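Local coordinates for protein glycine cleavage system transcriptional repressor, putative (Vibrio cholerae, PDB 1U8S) that probably represses transcription of the glycine cleavage system genes and carries two ACT domains, at residues B[95-100]-B[140-145]. Residues are numbered along the deposited sequence; the frame is centred on the assembly and turned at random.
Sequences EVYVES and QFHIAI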
ATOM      1  N   GLU B  95      -8.224  12.947   3.979  1.00 38.27           N
ATOM      2  CA  GLU B  95      -8.888  12.246   2.899  1.00 40.58           C
ATOM      3  C   GLU B  95      -9.520  13.322   2.033  1.00 40.07           C
ATOM      4  O   GLU B  95     -10.251  14.172   2.533  1.00 39.43           O
ATOM      5  CB  GLU B  95      -9.983  11.334   3.432  1.00 41.28           C
ATOM      6  CG  GLU B  95      -9.527  10.420   4.527  1.00 45.97           C
ATOM      7  CD  GLU B  95     -10.644   9.523   5.019  1.00 49.56           C
ATOM      8  OE1 GLU B  95     -11.810   9.984   5.070  1.00 49.64           O
ATOM      9  OE2 GLU B  95     -10.353   8.360   5.367  1.00 53.53           O
ATOM     10  N   VAL B  96      -9.231  13.295   0.739  1.00 40.64           N
ATOM     11  CA  VAL B  96      -9.788  14.281  -0.172  1.00 40.20           C
ATOM     12  C   VAL B  96     -10.717  13.610  -1.167  1.00 40.23           C
ATOM     13  O   VAL B  96     -10.494  12.464  -1.564  1.00 40.03           O
ATOM     14  CB  VAL B  96      -8.675  15.014  -0.949  1.00 40.23           C
ATOM     15  CG1 VAL B  96      -9.260  15.729  -2.143  1.00 42.08           C
ATOM     16  CG2 VAL B  96      -7.985  16.003  -0.041  1.00 42.14           C
ATOM     17  N   TYR B  97     -11.762  14.326  -1.561  1.00 40.59           N
ATOM     18  CA  TYR B  97     -12.710  13.805  -2.529  1.00 41.31           C
ATOM     19  C   TYR B  97     -13.091  14.915  -3.493  1.00 40.75           C
ATOM     20  O   TYR B  97     -13.714  15.905  -3.111  1.00 40.68           O
ATOM     21  CB  TYR B  97     -13.961  13.269  -1.840  1.00 43.64           C
ATOM     22  CG  TYR B  97     -14.639  12.230  -2.687  1.00 49.37           C
ATOM     23  CD1 TYR B  97     -14.062  10.973  -2.853  1.00 52.20           C
ATOM     24  CD2 TYR B  97     -15.815  12.516  -3.387  1.00 51.33           C
ATOM     25  CE1 TYR B  97     -14.632  10.012  -3.701  1.00 54.82           C
ATOM     26  CE2 TYR B  97     -16.397  11.562  -4.242  1.00 53.81           C
ATOM     27  CZ  TYR B  97     -15.795  10.311  -4.390  1.00 54.95           C
ATOM     28  OH  TYR B  97     -16.342   9.355  -5.211  1.00 58.82           O
ATOM     29  N   VAL B  98     -12.710  14.746  -4.750  1.00 39.81           N
ATOM     30  CA  VAL B  98     -12.991  15.747  -5.756  1.00 40.14           C
ATOM     31  C   VAL B  98     -13.917  15.188  -6.809  1.00 40.56           C
ATOM     32  O   VAL B  98     -13.754  14.053  -7.233  1.00 41.28           O
ATOM     33  CB  VAL B  98     -11.675  16.222  -6.426  1.00 40.38           C
ATOM     34  CG1 VAL B  98     -11.975  17.167  -7.590  1.00 37.08           C
ATOM     35  CG2 VAL B  98     -10.791  16.909  -5.391  1.00 38.26           C
ATOM     36  N   GLU B  99     -14.889  15.985  -7.232  1.00 42.53           N
ATOM     37  CA  GLU B  99     -15.831  15.559  -8.263  1.00 44.91           C
ATOM     38  C   GLU B  99     -15.899  16.616  -9.357  1.00 46.07           C
ATOM     39  O   GLU B  99     -15.995  17.803  -9.064  1.00 45.97           O
ATOM     40  CB  GLU B  99     -17.220  15.347  -7.664  1.00 46.43           C
ATOM     41  CG  GLU B  99     -17.317  14.164  -6.717  1.00 52.70           C
ATOM     42  CD  GLU B  99     -18.622  14.142  -5.943  1.00 55.29           C
ATOM     43  OE1 GLU B  99     -18.907  13.117  -5.286  1.00 57.68           O
ATOM     44  OE2 GLU B  99     -19.356  15.155  -5.986  1.00 56.10           O
ATOM     45  N   SER B 100     -15.846  16.175 -10.611  1.00 46.66           N
ATOM     46  CA  SER B 100     -15.903  17.073 -11.748  1.00 48.25           C
ATOM     47  C   SER B 100     -16.646  16.421 -12.895  1.00 51.52           C
ATOM     48  O   SER B 100     -16.973  15.242 -12.837  1.00 51.77           O
ATOM     49  CB  SER B 100     -14.495  17.434 -12.213  1.00 47.60           C
ATOM     50  OG  SER B 100     -14.545  18.240 -13.382  1.00 44.42           O
ATOM     51  N   GLN B 140     -19.670  11.704 -14.682  1.00 64.34           N
ATOM     52  CA  GLN B 140     -18.858  12.468 -13.742  1.00 61.63           C
ATOM     53  C   GLN B 140     -17.543  11.766 -13.409  1.00 58.61           C
ATOM     54  O   GLN B 140     -17.446  10.538 -13.466  1.00 59.42           O
ATOM     55  CB  GLN B 140     -19.634  12.732 -12.455  1.00 61.50           C
ATOM     56  CG  GLN B 140     -20.419  14.029 -12.458  1.00 63.27           C
ATOM     57  CD  GLN B 140     -21.129  14.258 -11.144  1.00 64.45           C
ATOM     58  OE1 GLN B 140     -20.506  14.262 -10.084  1.00 64.44           O
ATOM     59  NE2 GLN B 140     -22.440  14.447 -11.202  1.00 66.98           N
ATOM     60  N   PHE B 141     -16.534  12.556 -13.059  1.00 53.57           N
ATOM     61  CA  PHE B 141     -15.221  12.023 -12.719  1.00 49.56           C
ATOM     62  C   PHE B 141     -14.955  12.263 -11.228  1.00 46.95           C
ATOM     63  O   PHE B 141     -15.062  13.400 -10.767  1.00 44.27           O
ATOM     64  CB  PHE B 141     -14.158  12.728 -13.562  1.00 49.23           C
ATOM     65  CG  PHE B 141     -12.809  12.070 -13.510  1.00 50.10           C
ATOM     66  CD1 PHE B 141     -12.599  10.835 -14.117  1.00 48.80           C
ATOM     67  CD2 PHE B 141     -11.749  12.682 -12.852  1.00 48.80           C
ATOM     68  CE1 PHE B 141     -11.354  10.219 -14.071  1.00 48.31           C
ATOM     69  CE2 PHE B 141     -10.503  12.072 -12.801  1.00 49.53           C
ATOM     70  CZ  PHE B 141     -10.307  10.835 -13.413  1.00 48.19           C
ATOM     71  N   HIS B 142     -14.628  11.201 -10.485  1.00 42.71           N
ATOM     72  CA  HIS B 142     -14.350  11.317  -9.046  1.00 41.44           C
ATOM     73  C   HIS B 142     -12.910  10.953  -8.674  1.00 39.26           C
ATOM     74  O   HIS B 142     -12.398   9.899  -9.060  1.00 40.09           O
ATOM     75  CB  HIS B 142     -15.290  10.425  -8.210  1.00 42.58           C
ATOM     76  CG  HIS B 142     -16.744  10.774  -8.323  1.00 46.39           C
ATOM     77  ND1 HIS B 142     -17.682  10.353  -7.403  1.00 47.14           N
ATOM     78  CD2 HIS B 142     -17.429  11.478  -9.258  1.00 47.28           C
ATOM     79  CE1 HIS B 142     -18.879  10.781  -7.765  1.00 47.59           C
ATOM     80  NE2 HIS B 142     -18.753  11.466  -8.888  1.00 46.71           N
ATOM     81  N   ILE B 143     -12.267  11.826  -7.910  1.00 36.92           N
ATOM     82  CA  ILE B 143     -10.897  11.598  -7.451  1.00 34.17           C
ATOM     83  C   ILE B 143     -10.931  11.381  -5.938  1.00 32.37           C
ATOM     84  O   ILE B 143     -11.638  12.082  -5.218  1.00 32.35           O
ATOM     85  CB  ILE B 143      -9.979  12.823  -7.782  1.00 33.13           C
ATOM     86  CG1 ILE B 143      -9.895  13.012  -9.304  1.00 31.92           C
ATOM     87  CG2 ILE B 143      -8.578  12.625  -7.197  1.00 31.01           C
ATOM     88  CD1 ILE B 143      -9.073  14.228  -9.755  1.00 29.60           C
ATOM     89  N   ALA B 144     -10.195  10.388  -5.459  1.00 33.04           N
ATOM     90  CA  ALA B 144     -10.129  10.114  -4.018  1.00 33.82           C
ATOM     91  C   ALA B 144      -8.669   9.923  -3.627  1.00 32.92           C
ATOM     92  O   ALA B 144      -7.991   9.024  -4.132  1.00 33.80           O
ATOM     93  CB  ALA B 144     -10.938   8.872  -3.662  1.00 31.46           C
ATOM     94  N   ILE B 145      -8.194  10.771  -2.729  1.00 31.31           N
ATOM     95  CA  ILE B 145      -6.807  10.718  -2.288  1.00 32.76           C
ATOM     96  C   ILE B 145      -6.697  10.656  -0.768  1.00 33.31           C
ATOM     97  O   ILE B 145      -7.458  11.314  -0.052  1.00 34.72           O
ATOM     98  CB  ILE B 145      -6.027  11.985  -2.774  1.00 32.86           C
ATOM     99  CG1 ILE B 145      -5.884  11.966  -4.302  1.00 33.87           C
ATOM    100  CG2 ILE B 145      -4.660  12.080  -2.068  1.00 31.89           C
ATOM    101  CD1 ILE B 145      -5.476  13.304  -4.903  1.00 30.51           C
TER
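Residues 95-100 and 141-145 belong to the two central strands, 92-100 and 141-149, of the four-stranded antiparallel sheet in the second ACT domain, whose strand order 2-3-1-4 belongs to the ferredoxin-like ACT fold. Val96 with Ile145, Val98 with Ile143 and Ser100 with Phe141 are hydrogen-bonded pairs, each closed by two backbone bonds. The bond from Ile143 N to Val98 O is 2.8 Å long, nearly straight at 172° and in the carbonyl plane; that from Phe141 N to Ser100 O, 2.7 Å, meets its acceptor from above the plane. The side chains of these pairs share one face, where Val98, Phe141, Ile143 and Ile145 pack on helix 107-116. Beta-branched Val98 and Ile143 suit the extended backbone and meet at their branch points, CB to CB 4.0 Å; Val98 also rests on Phe110 of that helix, and Ile145 on Phe114. Ser100, at the strand end, turns its OG to Asp102 O.

The other face carries Tyr97, Glu99, His142 and Ala144. With CG anti to its backbone N (chi1 -155°), Tyr97 reaches diagonally past the small methyl of Ala144, CB to Tyr97 CD1 3.9 Å, and hydrogen-bonds through OH to ND1 of His142 (2.8 Å), in the imidazole plane; the two rings are almost perpendicular (88°). Glu99 lies alongside His142, both with CG anti to the carbonyl carbon, so that Glu99 CG makes a CH-pi contact over the centre of the imidazole face, 3.6 Å from the ring centroid. Glutamate suits this place because its aliphatic part can pack on the ring while its extended carboxylate carries OE1 to 3.4 Å from His142 CE1. The imidazole is thus held at one edge and over one face, and the nearby carboxylate could favour a protonated ring.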